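Local coordinates for protein dihydroxyacetone kinase (Citrobacter freundii, PDB 1UN8) that catalyses the ATP-dependent phosphorylation of dihydroxyacetone to dihydroxyacetone phosphate, working as a homodimer with a divalent metal ion, at residues 106-109 with 113-116; 81-86 with 218-223; 479-484 with 537-542. All blocks are in the same frame, centred on the assembly; numbering follows the deposited sequence.

Overall arrangement
Contacts 1 and 2 belong to the substrate-binding DhaK part of the chain and touch each other, their centres about 13 Å apart; contact 3 lies in the DhaL part, its centre about 77 Å from that of contact 1 and about 67 Å from that of contact 2. Contact 1, between a strand and the helix that follows it, is buried and mixes apolar packing with a water-bridged pair of charged residues. Contact 2, loop against loop and only partly buried, closes a long excursion of the chain that contains contact 1, and relies on aromatic rings. Contact 3, between two helices, is buried and wholly apolar, next to bound phospholipid.

Contact 1 of 3, residues 106-109 with 113-116; sequences LIVK and GDRL
Val108 and Asp114 meet where a strand gives way to the helix that follows it, with methyl CG1 of Val108 lying 3.4 Å from CB of Asp114. The valine's first torsion places CG1 anti to the backbone N (chi1 180°), which directs this methyl at the first turn of the helix, where it also lies near Arg115 N. A small beta-branched residue suits the position: it favours the extended backbone of strand 104-109 and is small enough to fit between strand and helix. Asp114 presents its apolar CB to the valine, while its carboxylate reaches past toward Lys109.

The two charged groups do not touch. Lys109 NZ and Asp114 OD2 stay 4.4 Å apart, beyond salt-bridge range, and a water links them: it accepts from Lys109 NZ at 3.1 Å and donates to Asp114 OD2 at 2.9 Å. The same water also accepts from the backbone N of Lys109 at 3.0 Å. Both nitrogens can share it because the lysine chain bends twice near its end (chi3 -58°, chi4 -54°), curling the ammonium back beside its own main chain. Partners beyond the two segments hold the polar ends as well: Lys109 NZ bonds to His65 NE2, and Asp114 OD1 to Ser85 OG. Water and outside partners together thus satisfy these buried polar ends.

Arg115 adds its backbone N and the CG of its side chain here, and sends its guanidinium to Asn110 and to the backbone of Tyr467 in the second subunit. Strand 104-109, helix 112-127 and strand 132-137 form a beta-alpha-beta unit, and the C-terminal end of the first strand and the start of the helix, where such units commonly carry ligand-binding residues, here bring together Lys109 and Asp114 of the dihydroxyacetone site.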
loop_
_atom_site.group_PDB
_atom_site.type_symbol
_atom_site.label_atom_id
_atom_site.label_comp_id
_atom_site.label_asym_id
_atom_site.label_seq_id
_atom_site.Cartn_x
_atom_site.Cartn_y
_atom_site.Cartn_z
ATOM N N LEU A 106 25.416 -6.463 13.241
ATOM C CA LEU A 106 24.202 -7.176 12.855
ATOM C C LEU A 106 23.047 -6.478 13.599
ATOM O O LEU A 106 23.103 -6.306 14.821
ATOM C CB LEU A 106 24.273 -8.647 13.276
ATOM C CG LEU A 106 25.416 -9.516 12.733
ATOM C CD1 LEU A 106 25.293 -10.928 13.301
ATOM C CD2 LEU A 106 25.405 -9.541 11.212
ATOM N N ILE A 107 22.028 -6.030 12.868
ATOM C CA ILE A 107 20.875 -5.398 13.490
ATOM C C ILE A 107 19.746 -6.437 13.400
ATOM O O ILE A 107 19.245 -6.746 12.302
ATOM C CB ILE A 107 20.464 -4.121 12.749
ATOM C CG1 ILE A 107 21.651 -3.141 12.707
ATOM C CG2 ILE A 107 19.229 -3.489 13.446
ATOM C CD1 ILE A 107 21.393 -1.803 13.341
ATOM N N VAL A 108 19.344 -6.976 14.548
ATOM C CA VAL A 108 18.310 -8.007 14.576
ATOM C C VAL A 108 17.026 -7.659 15.330
ATOM O O VAL A 108 17.071 -7.212 16.474
ATOM C CB VAL A 108 18.879 -9.303 15.176
ATOM C CG1 VAL A 108 17.814 -10.381 15.220
ATOM C CG2 VAL A 108 20.059 -9.762 14.344
ATOM N N LYS A 109 15.881 -7.885 14.683
ATOM C CA LYS A 109 14.580 -7.629 15.309
ATOM C C LYS A 109 14.403 -8.700 16.387
ATOM O O LYS A 109 14.830 -9.838 16.208
ATOM C CB LYS A 109 13.455 -7.690 14.265
ATOM C CG LYS A 109 13.539 -6.577 13.219
ATOM C CD LYS A 109 12.285 -6.485 12.332
ATOM C CE LYS A 109 11.986 -7.786 11.592
ATOM N NZ LYS A 109 13.135 -8.295 10.802
ATOM N N GLY A 113 14.072 -16.940 16.536
ATOM C CA GLY A 113 14.677 -17.457 15.320
ATOM C C GLY A 113 15.830 -16.611 14.806
ATOM O O GLY A 113 16.889 -17.132 14.474
ATOM N N ASP A 114 15.634 -15.302 14.738
ATOM C CA ASP A 114 16.683 -14.420 14.259
ATOM C C ASP A 114 17.830 -14.286 15.246
ATOM O O ASP A 114 18.994 -14.290 14.853
ATOM C CB ASP A 114 16.121 -13.036 13.948
ATOM C CG ASP A 114 15.187 -13.048 12.772
ATOM O OD1 ASP A 114 15.205 -14.061 12.038
ATOM O OD2 ASP A 114 14.444 -12.057 12.580
ATOM N N ARG A 115 17.499 -14.166 16.525
ATOM C CA ARG A 115 18.510 -14.028 17.558
ATOM C C ARG A 115 19.413 -15.251 17.584
ATOM O O ARG A 115 20.634 -15.131 17.636
ATOM C CB ARG A 115 17.840 -13.839 18.920
ATOM C CG ARG A 115 17.049 -12.540 19.022
ATOM C CD ARG A 115 16.327 -12.398 20.347
ATOM N NE ARG A 115 17.178 -12.683 21.498
ATOM C CZ ARG A 115 17.051 -12.084 22.679
ATOM N NH1 ARG A 115 16.113 -11.160 22.867
ATOM N NH2 ARG A 115 17.855 -12.405 23.676
ATOM N N LEU A 116 18.815 -16.430 17.534
ATOM C CA LEU A 116 19.596 -17.652 17.558
ATOM C C LEU A 116 20.392 -17.877 16.273
ATOM O O LEU A 116 21.540 -18.306 16.323
ATOM C CB LEU A 116 18.690 -18.857 17.814
ATOM C CG LEU A 116 17.966 -18.876 19.158
ATOM C CD1 LEU A 116 17.229 -20.192 19.310
ATOM C CD2 LEU A 116 18.963 -18.699 20.294
HETATM O O HOH W 1 15.729 -9.439 12.148
#

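Contact 2 of 3, residues 81-86 with 218-223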
loop_
_atom_site.group_PDB
_atom_site.type_symbol
_atom_site.label_atom_id
_atom_site.label_comp_id
_atom_site.label_asym_id
_atom_site.label_seq_id
_atom_site.Cartn_x
_atom_site.Cartn_y
_atom_site.Cartn_z
ATOM N N ASP A 81 12.627 -17.216 4.439
ATOM C CA ASP A 81 11.384 -17.462 3.728
ATOM C C ASP A 81 10.327 -16.576 4.405
ATOM O O ASP A 81 10.626 -15.875 5.386
ATOM C CB ASP A 81 11.018 -18.944 3.834
ATOM C CG ASP A 81 10.069 -19.393 2.739
ATOM O OD1 ASP A 81 10.056 -20.602 2.434
ATOM O OD2 ASP A 81 9.333 -18.549 2.195
ATOM N N VAL A 82 9.104 -16.606 3.887
ATOM C CA VAL A 82 8.035 -15.802 4.449
ATOM C C VAL A 82 7.850 -16.048 5.939
ATOM O O VAL A 82 7.548 -17.168 6.359
ATOM C CB VAL A 82 6.695 -16.089 3.754
ATOM C CG1 VAL A 82 5.634 -15.130 4.275
ATOM C CG2 VAL A 82 6.843 -15.945 2.255
ATOM N N PHE A 83 8.036 -14.995 6.735
ATOM C CA PHE A 83 7.870 -15.087 8.182
ATOM C C PHE A 83 8.695 -16.186 8.826
ATOM O O PHE A 83 8.313 -16.731 9.865
ATOM C CB PHE A 83 6.398 -15.303 8.523
ATOM C CG PHE A 83 5.519 -14.127 8.204
ATOM C CD1 PHE A 83 4.142 -14.191 8.433
ATOM C CD2 PHE A 83 6.062 -12.939 7.710
ATOM C CE1 PHE A 83 3.318 -13.088 8.179
ATOM C CE2 PHE A 83 5.252 -11.834 7.456
ATOM C CZ PHE A 83 3.875 -11.907 7.693
ATOM N N ALA A 84 9.829 -16.509 8.211
ATOM C CA ALA A 84 10.724 -17.550 8.721
ATOM C C ALA A 84 12.159 -17.037 8.710
ATOM O O ALA A 84 12.621 -16.490 7.707
ATOM C CB ALA A 84 10.611 -18.788 7.862
ATOM N N SER A 85 12.859 -17.217 9.823
ATOM C CA SER A 85 14.241 -16.754 9.942
ATOM C C SER A 85 15.190 -17.366 8.914
ATOM O O SER A 85 15.023 -18.521 8.505
ATOM C CB SER A 85 14.788 -17.059 11.344
ATOM O OG SER A 85 14.126 -16.312 12.343
ATOM N N PRO A 86 16.212 -16.594 8.493
ATOM C CA PRO A 86 17.203 -17.062 7.517
ATOM C C PRO A 86 18.036 -18.132 8.227
ATOM O O PRO A 86 18.029 -18.199 9.456
ATOM C CB PRO A 86 18.036 -15.814 7.231
ATOM C CG PRO A 86 17.168 -14.665 7.674
ATOM C CD PRO A 86 16.493 -15.210 8.899
ATOM N N GLY A 218 1.110 -8.543 16.048
ATOM C CA GLY A 218 2.477 -8.637 15.568
ATOM C C GLY A 218 2.643 -8.605 14.063
ATOM O O GLY A 218 1.689 -8.870 13.329
ATOM N N ILE A 219 3.858 -8.289 13.603
ATOM C CA ILE A 219 4.137 -8.219 12.175
ATOM C C ILE A 219 4.177 -9.593 11.519
ATOM O O ILE A 219 4.403 -9.710 10.316
ATOM C CB ILE A 219 5.453 -7.479 11.891
ATOM C CG1 ILE A 219 6.645 -8.256 12.464
ATOM C CG2 ILE A 219 5.366 -6.079 12.464
ATOM C CD1 ILE A 219 7.992 -7.717 12.027
ATOM N N HIS A 220 3.974 -10.633 12.319
ATOM C CA HIS A 220 3.925 -11.987 11.788
ATOM C C HIS A 220 2.519 -12.491 12.081
ATOM O O HIS A 220 2.214 -13.660 11.910
ATOM C CB HIS A 220 4.978 -12.890 12.447
ATOM C CG HIS A 220 6.388 -12.445 12.201
ATOM N ND1 HIS A 220 7.159 -11.839 13.170
ATOM C CD2 HIS A 220 7.142 -12.457 11.074
ATOM C CE1 HIS A 220 8.323 -11.495 12.650
ATOM N NE2 HIS A 220 8.338 -11.858 11.380
ATOM N N GLY A 221 1.664 -11.574 12.524
ATOM C CA GLY A 221 0.296 -11.924 12.845
ATOM C C GLY A 221 0.119 -12.380 14.278
ATOM O O GLY A 221 -0.962 -12.793 14.660
ATOM N N GLU A 222 1.174 -12.297 15.077
ATOM C CA GLU A 222 1.102 -12.712 16.473
ATOM C C GLU A 222 -0.013 -11.985 17.240
ATOM O O GLU A 222 -0.365 -10.855 16.921
ATOM C CB GLU A 222 2.436 -12.434 17.190
ATOM C CG GLU A 222 3.691 -13.061 16.579
ATOM C CD GLU A 222 4.409 -12.126 15.619
ATOM O OE1 GLU A 222 5.654 -12.245 15.503
ATOM O OE2 GLU A 222 3.731 -11.284 14.975
ATOM N N PRO A 223 -0.566 -12.629 18.277
ATOM C CA PRO A 223 -1.631 -12.045 19.097
ATOM C C PRO A 223 -1.176 -10.703 19.637
ATOM O O PRO A 223 -0.017 -10.554 20.028
ATOM C CB PRO A 223 -1.802 -13.067 20.222
ATOM C CG PRO A 223 -1.455 -14.343 19.554
ATOM C CD PRO A 223 -0.242 -13.989 18.738
#
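The ring of Phe83 lies against His220, taking the histidine's CA over one face and the edge of its imidazole at CD2. This is the active site of the DhaK domain, where two loops far apart in sequence meet, and His220 is the residue that forms the hemiaminal intermediate with the substrate. The rings make an edge-to-face (T-shaped) pair, planes at 89° and centroids 5.1 Å apart, with His220 CD2 3.6 Å from Phe83 CD2. A CH-pi contact adds to it, His220 CA standing 4.0 Å from the centroid of the Phe83 ring. Phenylalanine suits the place because its broad face can receive both groups without competing for the polar atoms of the histidine. The phenyl's other face is backed by Val82 CG1, and His61 of the substrate site meets both rings.

Glu222 fixes the rotation of the imidazole. His220 lies in a type I turn from Gly218 to Gly221, and Glu222, just after the turn, curls its carboxylate back to it; Gly218, lacking a side chain, lets Glu222 OE2 come in close and accept from His220 N at 2.7 Å. The other oxygen, OE1, receives the bond from His220 ND1 at 2.8 Å, with OE1 8° out of the imidazole plane, leaving NE2, the tele nitrogen, two bonds away across CE1 and directed away from the carboxylate.

Contact 3 of 3, residues 479-484 with 537-542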
loop_
_atom_site.group_PDB
_atom_site.type_symbol
_atom_site.label_atom_id
_atom_site.label_comp_id
_atom_site.label_asym_id
_atom_site.label_seq_id
_atom_site.Cartn_x
_atom_site.Cartn_y
_atom_site.Cartn_z
ATOM N N ASP A 479 -32.854 10.358 -29.771
ATOM C CA ASP A 479 -33.436 9.673 -30.923
ATOM C C ASP A 479 -34.595 10.398 -31.596
ATOM O O ASP A 479 -34.901 10.142 -32.760
ATOM C CB ASP A 479 -33.878 8.269 -30.529
ATOM C CG ASP A 479 -32.780 7.501 -29.850
ATOM O OD1 ASP A 479 -31.764 7.224 -30.516
ATOM O OD2 ASP A 479 -32.923 7.159 -28.662
ATOM N N ALA A 480 -35.236 11.300 -30.865
ATOM C CA ALA A 480 -36.341 12.057 -31.418
ATOM C C ALA A 480 -35.902 13.508 -31.640
ATOM O O ALA A 480 -36.314 14.148 -32.609
ATOM C CB ALA A 480 -37.551 12.001 -30.464
ATOM N N LEU A 481 -35.052 14.013 -30.750
ATOM C CA LEU A 481 -34.584 15.396 -30.828
ATOM C C LEU A 481 -33.754 15.690 -32.070
ATOM O O LEU A 481 -34.041 16.630 -32.804
ATOM C CB LEU A 481 -33.759 15.755 -29.590
ATOM C CG LEU A 481 -33.960 17.128 -28.936
ATOM C CD1 LEU A 481 -32.622 17.605 -28.419
ATOM C CD2 LEU A 481 -34.534 18.133 -29.903
ATOM N N GLN A 482 -32.722 14.891 -32.296
ATOM C CA GLN A 482 -31.852 15.098 -33.446
ATOM C C GLN A 482 -32.623 15.142 -34.760
ATOM O O GLN A 482 -32.476 16.081 -35.537
ATOM C CB GLN A 482 -30.788 14.005 -33.511
ATOM C CG GLN A 482 -29.758 14.253 -34.577
ATOM C CD GLN A 482 -28.359 13.936 -34.102
ATOM O OE1 GLN A 482 -28.029 12.782 -33.806
ATOM N NE2 GLN A 482 -27.524 14.967 -34.016
ATOM N N PRO A 483 -33.455 14.120 -35.024
ATOM C CA PRO A 483 -34.230 14.100 -36.266
ATOM C C PRO A 483 -34.989 15.406 -36.430
ATOM O O PRO A 483 -34.972 16.011 -37.504
ATOM C CB PRO A 483 -35.167 12.910 -36.062
ATOM C CG PRO A 483 -34.361 11.990 -35.224
ATOM C CD PRO A 483 -33.745 12.921 -34.213
ATOM N N ALA A 484 -35.635 15.834 -35.346
ATOM C CA ALA A 484 -36.416 17.063 -35.337
ATOM C C ALA A 484 -35.555 18.287 -35.602
ATOM O O ALA A 484 -35.922 19.140 -36.412
ATOM C CB ALA A 484 -37.140 17.213 -34.001
ATOM N N GLN A 537 -40.372 10.050 -26.441
ATOM C CA GLN A 537 -41.810 10.304 -26.508
ATOM C C GLN A 537 -42.121 11.739 -26.066
ATOM O O GLN A 537 -42.852 12.464 -26.743
ATOM C CB GLN A 537 -42.564 9.288 -25.630
ATOM C CG GLN A 537 -43.897 9.772 -25.055
ATOM C CD GLN A 537 -45.038 9.712 -26.039
ATOM O OE1 GLN A 537 -44.842 9.630 -27.255
ATOM N NE2 GLN A 537 -46.246 9.768 -25.519
ATOM N N ARG A 538 -41.559 12.148 -24.933
ATOM C CA ARG A 538 -41.791 13.498 -24.421
ATOM C C ARG A 538 -41.417 14.527 -25.479
ATOM O O ARG A 538 -42.115 15.519 -25.701
ATOM C CB ARG A 538 -40.973 13.730 -23.170
ATOM N N LEU A 539 -40.306 14.265 -26.137
ATOM C CA LEU A 539 -39.804 15.138 -27.162
ATOM C C LEU A 539 -40.741 15.184 -28.351
ATOM O O LEU A 539 -41.064 16.251 -28.867
ATOM C CB LEU A 539 -38.458 14.625 -27.584
ATOM C CG LEU A 539 -37.499 15.732 -27.918
ATOM C CD1 LEU A 539 -36.144 15.380 -27.325
ATOM C CD2 LEU A 539 -37.478 15.936 -29.432
ATOM N N ALA A 540 -41.184 14.012 -28.781
ATOM C CA ALA A 540 -42.086 13.923 -29.914
ATOM C C ALA A 540 -43.407 14.623 -29.622
ATOM O O ALA A 540 -43.989 15.260 -30.498
ATOM C CB ALA A 540 -42.328 12.454 -30.277
ATOM N N MET A 541 -43.890 14.517 -28.395
ATOM C CA MET A 541 -45.150 15.158 -28.071
ATOM C C MET A 541 -44.996 16.675 -28.033
ATOM O O MET A 541 -45.922 17.413 -28.362
ATOM C CB MET A 541 -45.681 14.620 -26.745
ATOM C CG MET A 541 -46.037 13.155 -26.811
ATOM S SD MET A 541 -47.208 12.779 -28.145
ATOM C CE MET A 541 -46.114 12.230 -29.485
ATOM N N VAL A 542 -43.817 17.143 -27.646
ATOM C CA VAL A 542 -43.585 18.571 -27.608
ATOM C C VAL A 542 -43.717 19.112 -29.025
ATOM O O VAL A 542 -44.495 20.031 -29.277
ATOM C CB VAL A 542 -42.190 18.897 -27.054
ATOM C CG1 VAL A 542 -41.848 20.356 -27.325
ATOM C CG2 VAL A 542 -42.161 18.636 -25.558
#
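Leu539 projects from its helix into the groove beside Ala480 and Leu481, and both its methyls make contact there. CD1 presses on the Leu481 side chain, 3.2 Å from Leu481 CG, a distance short enough to suggest tight packing or some error in the model. Leu539 CD2 packs over the backbone joining the two residues, 3.3 Å from Leu481 CA, and also touches the Leu481 side chain. The two leucine side chains cross at about a right angle, one lying athwart the other. Both have first torsions away from the staggered minima (chi1 -138° for Leu481, -144° for Leu539), so the exact placing of their branches deserves caution.

Nearer the root of Leu539, the small Ala480 lets the backbones come close: its CB is 4.0 Å from Leu539 CB, and CA atoms of Ala480 and Ala540 approach to 6.2 Å. At this level the helix axes are 8.5 Å apart and run in broadly the same sense, inclined at 36°. Both helices belong to the C-terminal alpha-barrel domain, whose eight helices enclose a phospholipid; Leu539 lies close to that lipid, whose acyl chains an apolar side chain suits, and to Met477 of the ATP site.

Farther out, Leu461 and Met464 of helix 453-468 back Leu481. At the start of helix 478-490, Asp479 OD1 accepts a hydrogen bond from Gly473 N, tying this end of the helix to the preceding loop.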